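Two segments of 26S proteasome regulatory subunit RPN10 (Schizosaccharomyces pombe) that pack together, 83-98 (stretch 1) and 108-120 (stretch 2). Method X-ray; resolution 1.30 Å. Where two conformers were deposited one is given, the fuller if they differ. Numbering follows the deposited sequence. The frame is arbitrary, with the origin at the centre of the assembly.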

ATOM      1  N   ASN A  83      -3.375  -3.999  16.448  1.00  6.60           N
ATOM      2  CA  ASN A  83      -4.258  -3.095  15.721  1.00  7.10           C
ATOM      3  C   ASN A  83      -3.591  -2.440  14.533  1.00  5.15           C
ATOM      4  O   ASN A  83      -2.377  -2.206  14.532  1.00  7.22           O
ATOM      5  CB  ASN A  83      -4.703  -1.941  16.633  1.00  9.24           C
ATOM      6  CG  ASN A  83      -5.450  -2.409  17.844  1.00 13.07           C
ATOM      7  OD1 ASN A  83      -6.196  -3.360  17.773  1.00 16.17           O
ATOM      8  ND2 ASN A  83      -5.242  -1.743  18.964  1.00 14.86           N
ATOM      9  N   ALA A  84      -4.404  -2.111  13.533  1.00  5.59           N
ATOM     10  CA  ALA A  84      -3.949  -1.334  12.393  1.00  5.48           C
ATOM     11  C   ALA A  84      -4.182   0.143  12.657  1.00  5.03           C
ATOM     12  O   ALA A  84      -5.220   0.529  13.206  1.00  6.29           O
ATOM     13  CB  ALA A  84      -4.688  -1.763  11.154  1.00  7.62           C
ATOM     14  N   LYS A  85      -3.240   0.955  12.192  1.00  4.85           N
ATOM     15  CA  LYS A  85      -3.287   2.399  12.356  1.00  5.28           C
ATOM     16  C   LYS A  85      -3.136   3.045  10.993  1.00  4.33           C
ATOM     17  O   LYS A  85      -2.074   3.552  10.647  1.00  4.48           O
ATOM     18  CB  LYS A  85      -2.139   2.834  13.256  1.00  6.98           C
ATOM     19  CG  LYS A  85      -2.111   2.108  14.591  1.00  9.40           C
ATOM     20  CD  LYS A  85      -3.239   2.563  15.453  1.00 14.22           C
ATOM     21  CE  LYS A  85      -3.149   1.954  16.842  1.00 22.88           C
ATOM     22  NZ  LYS A  85      -4.152   2.585  17.744  1.00 26.64           N
ATOM     23  N   PHE A  86      -4.221   3.038  10.230  1.00  4.42           N
ATOM     24  CA  PHE A  86      -4.201   3.473   8.839  1.00  5.40           C
ATOM     25  C   PHE A  86      -3.739   4.928   8.673  1.00  4.86           C
ATOM     26  O   PHE A  86      -2.795   5.217   7.928  1.00  4.77           O
ATOM     27  CB  PHE A  86      -5.582   3.296   8.212  1.00  5.77           C
ATOM     28  CG  PHE A  86      -5.663   3.809   6.808  1.00  5.79           C
ATOM     29  CD1 PHE A  86      -5.128   3.090   5.751  1.00  6.72           C
ATOM     30  CD2 PHE A  86      -6.282   5.018   6.528  1.00  6.43           C
ATOM     31  CE1 PHE A  86      -5.184   3.580   4.447  1.00  7.57           C
ATOM     32  CE2 PHE A  86      -6.358   5.499   5.227  1.00  8.48           C
ATOM     33  CZ  PHE A  86      -5.810   4.776   4.200  1.00  8.65           C
ATOM     34  N   GLY A  87      -4.386   5.854   9.378  1.00  5.44           N
ATOM     35  CA  GLY A  87      -4.041   7.263   9.219  1.00  5.60           C
ATOM     36  C   GLY A  87      -2.615   7.578   9.668  1.00  5.35           C
ATOM     37  O   GLY A  87      -1.891   8.317   9.010  1.00  5.61           O
ATOM     38  N   ASP A  88      -2.204   7.037  10.806  1.00  5.07           N
ATOM     39  CA  ASP A  88      -0.815   7.206  11.229  1.00  5.43           C
ATOM     40  C   ASP A  88       0.123   6.688  10.151  1.00  4.34           C
ATOM     41  O   ASP A  88       1.153   7.297   9.872  1.00  4.88           O
ATOM     42  CB  ASP A  88      -0.525   6.455  12.534  1.00  6.60           C
ATOM     43  CG  ASP A  88      -1.097   7.125  13.758  1.00 11.26           C
ATOM     44  OD1 ASP A  88      -1.445   8.314  13.731  1.00 13.04           O
ATOM     45  OD2 ASP A  88      -1.142   6.460  14.800  1.00 15.95           O
ATOM     46  N   GLY A  89      -0.214   5.543   9.545  1.00  4.36           N
ATOM     47  CA  GLY A  89       0.629   4.965   8.510  1.00  5.20           C
ATOM     48  C   GLY A  89       0.776   5.870   7.295  1.00  4.22           C
ATOM     49  O   GLY A  89       1.894   6.062   6.816  1.00  5.25           O
ATOM     50  N   ILE A  90      -0.313   6.408   6.772  0.54  5.27           N
ATOM     51  CA  ILE A  90      -0.169   7.211   5.575  0.54  5.23           C
ATOM     52  C   ILE A  90       0.461   8.577   5.886  0.54  4.76           C
ATOM     53  O   ILE A  90       1.036   9.199   4.998  0.54  6.33           O
ATOM     54  CB  ILE A  90      -1.487   7.361   4.791  0.54  5.18           C
ATOM     55  CG1 ILE A  90      -2.537   8.063   5.642  0.54  9.25           C
ATOM     56  CG2 ILE A  90      -1.987   5.998   4.304  0.54  5.38           C
ATOM     57  CD1 ILE A  90      -3.831   8.404   4.873  0.54 11.94           C
ATOM     58  N   GLN A  91       0.402   9.025   7.140  1.00  3.99           N
ATOM     59  CA  GLN A  91       1.152  10.223   7.529  1.00  4.43           C
ATOM     60  C   GLN A  91       2.656   9.951   7.627  1.00  4.13           C
ATOM     61  O   GLN A  91       3.467  10.705   7.091  1.00  4.75           O
ATOM     62  CB  GLN A  91       0.599  10.774   8.836  1.00  5.38           C
ATOM     63  CG  GLN A  91      -0.762  11.368   8.691  1.00  6.39           C
ATOM     64  CD  GLN A  91      -1.254  12.006   9.962  1.00  7.45           C
ATOM     65  OE1 GLN A  91      -0.823  11.657  11.061  1.00  7.49           O
ATOM     66  NE2 GLN A  91      -2.170  12.963   9.820  1.00 10.67           N
ATOM     67  N   ILE A  92       3.032   8.857   8.289  1.00  4.29           N
ATOM     68  CA  ILE A  92       4.431   8.485   8.395  1.00  4.26           C
ATOM     69  C   ILE A  92       5.021   8.223   7.006  1.00  3.93           C
ATOM     70  O   ILE A  92       6.168   8.568   6.723  1.00  5.43           O
ATOM     71  CB  ILE A  92       4.597   7.289   9.324  1.00  5.19           C
ATOM     72  CG1 ILE A  92       4.275   7.689  10.776  1.00  5.07           C
ATOM     73  CG2 ILE A  92       6.003   6.709   9.245  1.00  7.62           C
ATOM     74  CD1 ILE A  92       4.095   6.513  11.720  1.00  8.64           C
ATOM     75  N   ALA A  93       4.224   7.623   6.117  1.00  4.09           N
ATOM     76  CA  ALA A  93       4.677   7.378   4.754  1.00  4.41           C
ATOM     77  C   ALA A  93       4.995   8.675   4.047  1.00  4.21           C
ATOM     78  O   ALA A  93       5.960   8.765   3.292  1.00  5.27           O
ATOM     79  CB  ALA A  93       3.615   6.611   3.981  1.00  5.67           C
ATOM     80  N   GLN A  94       4.167   9.699   4.245  1.00  4.13           N
ATOM     81  CA  GLN A  94       4.469  11.000   3.651  1.00  5.01           C
ATOM     82  C   GLN A  94       5.764  11.597   4.197  1.00  5.74           C
ATOM     83  O   GLN A  94       6.545  12.193   3.448  1.00  6.37           O
ATOM     84  CB  GLN A  94       3.311  11.952   3.865  1.00  4.63           C
ATOM     85  CG  GLN A  94       2.131  11.577   2.977  1.00  5.54           C
ATOM     86  CD  GLN A  94       0.967  12.487   3.202  1.00  6.70           C
ATOM     87  OE1 GLN A  94       0.957  13.638   2.731  1.00  7.70           O
ATOM     88  NE2 GLN A  94      -0.045  11.995   3.912  1.00  7.34           N
ATOM     89  N   LEU A  95       5.993  11.456   5.500  1.00  5.24           N
ATOM     90  CA  LEU A  95       7.253  11.896   6.083  1.00  5.56           C
ATOM     91  C   LEU A  95       8.434  11.132   5.446  1.00  6.09           C
ATOM     92  O   LEU A  95       9.443  11.729   5.070  1.00  7.00           O
ATOM     93  CB  LEU A  95       7.205  11.726   7.610  1.00  7.70           C
ATOM     94  CG  LEU A  95       8.502  11.993   8.395  1.00  7.65           C
ATOM     95  CD1 LEU A  95       9.017  13.404   8.167  1.00 11.51           C
ATOM     96  CD2 LEU A  95       8.269  11.754   9.864  1.00 10.50           C
ATOM     97  N   ALA A  96       8.296   9.820   5.288  1.00  6.21           N
ATOM     98  CA  ALA A  96       9.345   9.015   4.678  1.00  6.81           C
ATOM     99  C   ALA A  96       9.628   9.478   3.245  1.00  6.85           C
ATOM    100  O   ALA A  96      10.799   9.580   2.839  1.00  9.42           O
ATOM    101  CB  ALA A  96       8.954   7.559   4.725  1.00  7.82           C
ATOM    102  N   LEU A  97       8.565   9.784   2.489  1.00  6.24           N
ATOM    103  CA  LEU A  97       8.727  10.175   1.100  1.00  7.58           C
ATOM    104  C   LEU A  97       9.468  11.504   0.956  1.00  7.23           C
ATOM    105  O   LEU A  97      10.089  11.755  -0.066  1.00  7.96           O
ATOM    106  CB  LEU A  97       7.381  10.221   0.383  1.00  7.88           C
ATOM    107  CG  LEU A  97       6.829   8.830   0.001  1.00  7.76           C
ATOM    108  CD1 LEU A  97       5.334   8.881  -0.239  1.00  8.44           C
ATOM    109  CD2 LEU A  97       7.540   8.235  -1.222  1.00  9.57           C
ATOM    110  N   LYS A  98       9.428  12.339   1.986  1.00  8.84           N
ATOM    111  CA  LYS A  98      10.208  13.584   1.983  1.00 10.03           C
ATOM    112  C   LYS A  98      11.698  13.339   2.041  1.00 10.12           C
ATOM    113  O   LYS A  98      12.488  14.224   1.707  1.00 12.70           O
ATOM    114  CB  LYS A  98       9.851  14.453   3.197  1.00 12.16           C
ATOM    115  CG  LYS A  98       8.454  14.980   3.162  1.00 12.56           C
ATOM    116  CD  LYS A  98       8.176  16.032   4.227  1.00 11.27           C
ATOM    117  CE  LYS A  98       6.697  16.325   4.223  1.00 10.04           C
ATOM    118  NZ  LYS A  98       6.354  17.512   5.033  1.00  7.79           N
ATOM    119  N   ARG A 108       4.137   8.487  -4.197  1.00  3.89           N
ATOM    120  CA  ARG A 108       2.987   7.588  -4.198  1.00  3.13           C
ATOM    121  C   ARG A 108       3.021   6.684  -2.972  1.00  3.43           C
ATOM    122  O   ARG A 108       4.084   6.242  -2.533  1.00  4.14           O
ATOM    123  CB  ARG A 108       2.962   6.728  -5.472  1.00  4.97           C
ATOM    124  CG  ARG A 108       1.788   5.715  -5.540  1.00  5.13           C
ATOM    125  CD  ARG A 108       1.747   4.951  -6.883  1.00  4.92           C
ATOM    126  NE  ARG A 108       1.409   5.873  -7.957  1.00  5.68           N
ATOM    127  CZ  ARG A 108       0.187   6.287  -8.247  1.00  5.34           C
ATOM    128  NH1 ARG A 108      -0.874   5.753  -7.667  1.00  6.91           N
ATOM    129  NH2 ARG A 108       0.032   7.242  -9.140  1.00  6.41           N
ATOM    130  N   ILE A 109       1.832   6.369  -2.476  1.00  3.42           N
ATOM    131  CA  ILE A 109       1.618   5.361  -1.450  1.00  3.91           C
ATOM    132  C   ILE A 109       0.751   4.257  -2.035  1.00  3.15           C
ATOM    133  O   ILE A 109      -0.254   4.541  -2.673  1.00  3.96           O
ATOM    134  CB  ILE A 109       0.893   5.977  -0.220  1.00  4.33           C
ATOM    135  CG1 ILE A 109       1.813   7.019   0.415  1.00  5.14           C
ATOM    136  CG2 ILE A 109       0.475   4.875   0.757  1.00  6.04           C
ATOM    137  CD1 ILE A 109       1.144   7.831   1.497  1.00  8.64           C
ATOM    138  N   VAL A 110       1.131   2.995  -1.813  1.00  3.51           N
ATOM    139  CA  VAL A 110       0.249   1.844  -2.100  1.00  4.15           C
ATOM    140  C   VAL A 110       0.010   1.143  -0.770  1.00  3.29           C
ATOM    141  O   VAL A 110       0.958   0.661  -0.178  1.00  5.11           O
ATOM    142  CB  VAL A 110       0.853   0.869  -3.133  1.00  3.98           C
ATOM    143  CG1 VAL A 110      -0.073  -0.319  -3.324  1.00  5.98           C
ATOM    144  CG2 VAL A 110       1.046   1.594  -4.446  1.00  6.38           C
ATOM    145  N   ALA A 111      -1.229   1.153  -0.286  1.00  3.35           N
ATOM    146  CA  ALA A 111      -1.538   0.630   1.028  1.00  4.42           C
ATOM    147  C   ALA A 111      -2.549  -0.500   0.960  1.00  3.91           C
ATOM    148  O   ALA A 111      -3.572  -0.393   0.272  1.00  6.01           O
ATOM    149  CB  ALA A 111      -2.100   1.737   1.927  1.00  3.96           C
ATOM    150  N   PHE A 112      -2.292  -1.537   1.739  1.00  3.91           N
ATOM    151  CA  PHE A 112      -3.226  -2.624   1.940  1.00  4.23           C
ATOM    152  C   PHE A 112      -4.049  -2.373   3.198  1.00  4.68           C
ATOM    153  O   PHE A 112      -3.509  -1.992   4.233  1.00  6.41           O
ATOM    154  CB  PHE A 112      -2.476  -3.931   2.131  1.00  5.91           C
ATOM    155  CG  PHE A 112      -1.767  -4.433   0.912  1.00  6.27           C
ATOM    156  CD1 PHE A 112      -2.331  -5.432   0.127  1.00  6.70           C
ATOM    157  CD2 PHE A 112      -0.520  -3.921   0.550  1.00  6.69           C
ATOM    158  CE1 PHE A 112      -1.664  -5.932  -0.976  1.00  7.13           C
ATOM    159  CE2 PHE A 112       0.147  -4.420  -0.558  1.00  6.02           C
ATOM    160  CZ  PHE A 112      -0.419  -5.436  -1.313  1.00  7.70           C
ATOM    161  N   VAL A 113      -5.358  -2.600   3.102  1.00  4.54           N
ATOM    162  CA  VAL A 113      -6.239  -2.512   4.245  1.00  4.77           C
ATOM    163  C   VAL A 113      -7.055  -3.800   4.326  1.00  3.86           C
ATOM    164  O   VAL A 113      -7.861  -4.102   3.445  1.00  4.50           O
ATOM    165  CB  VAL A 113      -7.189  -1.304   4.117  1.00  7.28           C
ATOM    166  CG1 VAL A 113      -8.214  -1.306   5.281  1.00  8.91           C
ATOM    167  CG2 VAL A 113      -6.388   0.001   4.079  1.00 10.60           C
ATOM    168  N   GLY A 114      -6.814  -4.562   5.389  1.00  4.96           N
ATOM    169  CA  GLY A 114      -7.546  -5.794   5.671  1.00  4.72           C
ATOM    170  C   GLY A 114      -8.141  -5.779   7.055  1.00  5.81           C
ATOM    171  O   GLY A 114      -8.488  -6.827   7.603  1.00  7.05           O
ATOM    172  N   SER A 115      -8.325  -4.576   7.582  0.70  4.78           N
ATOM    173  CA  SER A 115      -8.760  -4.365   8.950  0.70  6.14           C
ATOM    174  C   SER A 115      -9.638  -3.120   9.001  0.70  6.44           C
ATOM    175  O   SER A 115      -9.503  -2.222   8.179  0.70  7.13           O
ATOM    176  CB  SER A 115      -7.550  -4.130   9.840  0.70  5.99           C
ATOM    177  OG  SER A 115      -6.749  -3.135   9.248  0.70  7.13           O
ATOM    178  N   PRO A 116     -10.507  -3.025  10.011  1.00  7.36           N
ATOM    179  CA  PRO A 116     -11.250  -1.790  10.203  1.00 10.51           C
ATOM    180  C   PRO A 116     -10.440  -0.520  10.270  1.00 10.44           C
ATOM    181  O   PRO A 116      -9.437  -0.530  10.959  1.00 12.07           O
ATOM    182  CB  PRO A 116     -12.230  -2.082  11.344  1.00 11.45           C
ATOM    183  CG  PRO A 116     -12.227  -3.558  11.486  1.00 12.99           C
ATOM    184  CD  PRO A 116     -10.866  -4.040  11.014  1.00 10.15           C
ATOM    185  N   ILE A 117     -10.817   0.534   9.581  1.00 12.18           N
ATOM    186  CA  ILE A 117     -10.027   1.760   9.668  1.00 11.80           C
ATOM    187  C   ILE A 117     -10.318   2.487  10.978  1.00 12.80           C
ATOM    188  O   ILE A 117     -11.465   2.683  11.341  1.00 12.65           O
ATOM    189  CB  ILE A 117     -10.261   2.634   8.454  1.00 14.12           C
ATOM    190  CG1 ILE A 117      -9.621   1.952   7.244  1.00 15.68           C
ATOM    191  CG2 ILE A 117      -9.669   4.035   8.654  1.00 16.08           C
ATOM    192  CD1 ILE A 117      -9.860   2.637   5.935  1.00 32.89           C
ATOM    193  N   VAL A 118      -9.279   2.893  11.703  1.00 12.57           N
ATOM    194  CA  VAL A 118      -9.500   3.481  13.009  1.00 16.97           C
ATOM    195  C   VAL A 118     -10.081   4.901  12.876  1.00 16.01           C
ATOM    196  O   VAL A 118     -10.946   5.271  13.641  1.00 16.06           O
ATOM    197  CB  VAL A 118      -8.205   3.453  13.868  1.00 30.12           C
ATOM    198  CG1 VAL A 118      -7.089   4.249  13.211  1.00 36.60           C
ATOM    199  CG2 VAL A 118      -8.489   3.955  15.279  1.00 44.65           C
ATOM    200  N   GLU A 119      -9.630   5.676  11.892  1.00 13.98           N
ATOM    201  CA  GLU A 119     -10.199   7.004  11.615  1.00 14.00           C
ATOM    202  C   GLU A 119     -11.674   6.941  11.231  1.00 16.79           C
ATOM    203  O   GLU A 119     -12.099   6.025  10.526  1.00 16.08           O
ATOM    204  CB  GLU A 119      -9.431   7.686  10.481  1.00 15.93           C
ATOM    205  CG  GLU A 119      -8.073   8.236  10.910  1.00 14.83           C
ATOM    206  CD  GLU A 119      -7.010   7.163  11.083  1.00 11.45           C
ATOM    207  OE1 GLU A 119      -7.101   6.069  10.493  1.00 12.24           O
ATOM    208  OE2 GLU A 119      -6.039   7.424  11.798  1.00 14.99           O
ATOM    209  N   ASP A 120     -12.451   7.934  11.649  1.00 20.43           N
ATOM    210  CA  ASP A 120     -13.811   8.057  11.120  1.00 28.72           C
ATOM    211  C   ASP A 120     -13.779   8.745   9.753  1.00 28.12           C
ATOM    212  O   ASP A 120     -12.716   9.143   9.280  1.00 22.28           O
ATOM    213  CB  ASP A 120     -14.746   8.774  12.102  1.00 31.30           C
ATOM    214  CG  ASP A 120     -14.344  10.212  12.380  1.00 28.68           C
ATOM    215  OD1 ASP A 120     -13.567  10.805  11.611  1.00 26.91           O
ATOM    216  OD2 ASP A 120     -14.839  10.773  13.374  1.00 27.06           O
TER
HETATM  217  O   HOH W   1      -6.644   1.540  10.969  1.00  6.93           O
HETATM  218  O   HOH W   2      -4.078   5.675  12.614  1.00  9.59           O

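A helix laid across a strand commonly joins an apolar seam to a few polar contacts at the helix N-terminus, where backbone NH groups lack acceptors within the helix. These stretches of RPN10 illustrate the pattern. The helix that starts at F86 runs roughly antiparallel to strand 108-113: their directions differ by 145°, and the axes approach to 9.3 Å. Beyond the strand, the chain continues as a loop past the start of the helix, bringing the CA atoms of F86 and I117 within 6.1 Å. The packing buries 611 Å², both sides summed.

Along the strand, I109, A111 and V113 point toward the helix, as alternation in a β-strand predicts, while F112 points away. I109 serves the later helical turns: its CD1 lies 3.7 Å from A93 CB and 4.2 Å from I90 CB, and its CG1 is 4.0 Å from L97 CD1. Nearer the helix start, F86 is the largest contributor to the buried surface. Its CD1 meets V113 CG2 at 3.7 Å and its CE1 reaches A111 CB at 4.4 Å, while I117 CD1 covers one face of the ring.

The polar contacts gather at the first turn. E119 points toward the helix, and its OE1 accepts a hydrogen bond from G87 N at 2.9 Å, a carboxylate meeting a first-turn NH that has no acceptor within the helix. G87 suits this approach: a CB there would fall 2.2 Å from E119 OE2. Water 2 extends the arrangement, accepting from D88 N (2.9 Å) and donating to E119 OE2 (2.8 Å). Water 1, by contrast, links backbone to backbone, accepting from F86 N at 2.9 Å and V118 N at 3.1 Å. Apolar side chains thus fill the seam, while carboxylate and water partner the free amides of F86, G87 and D88.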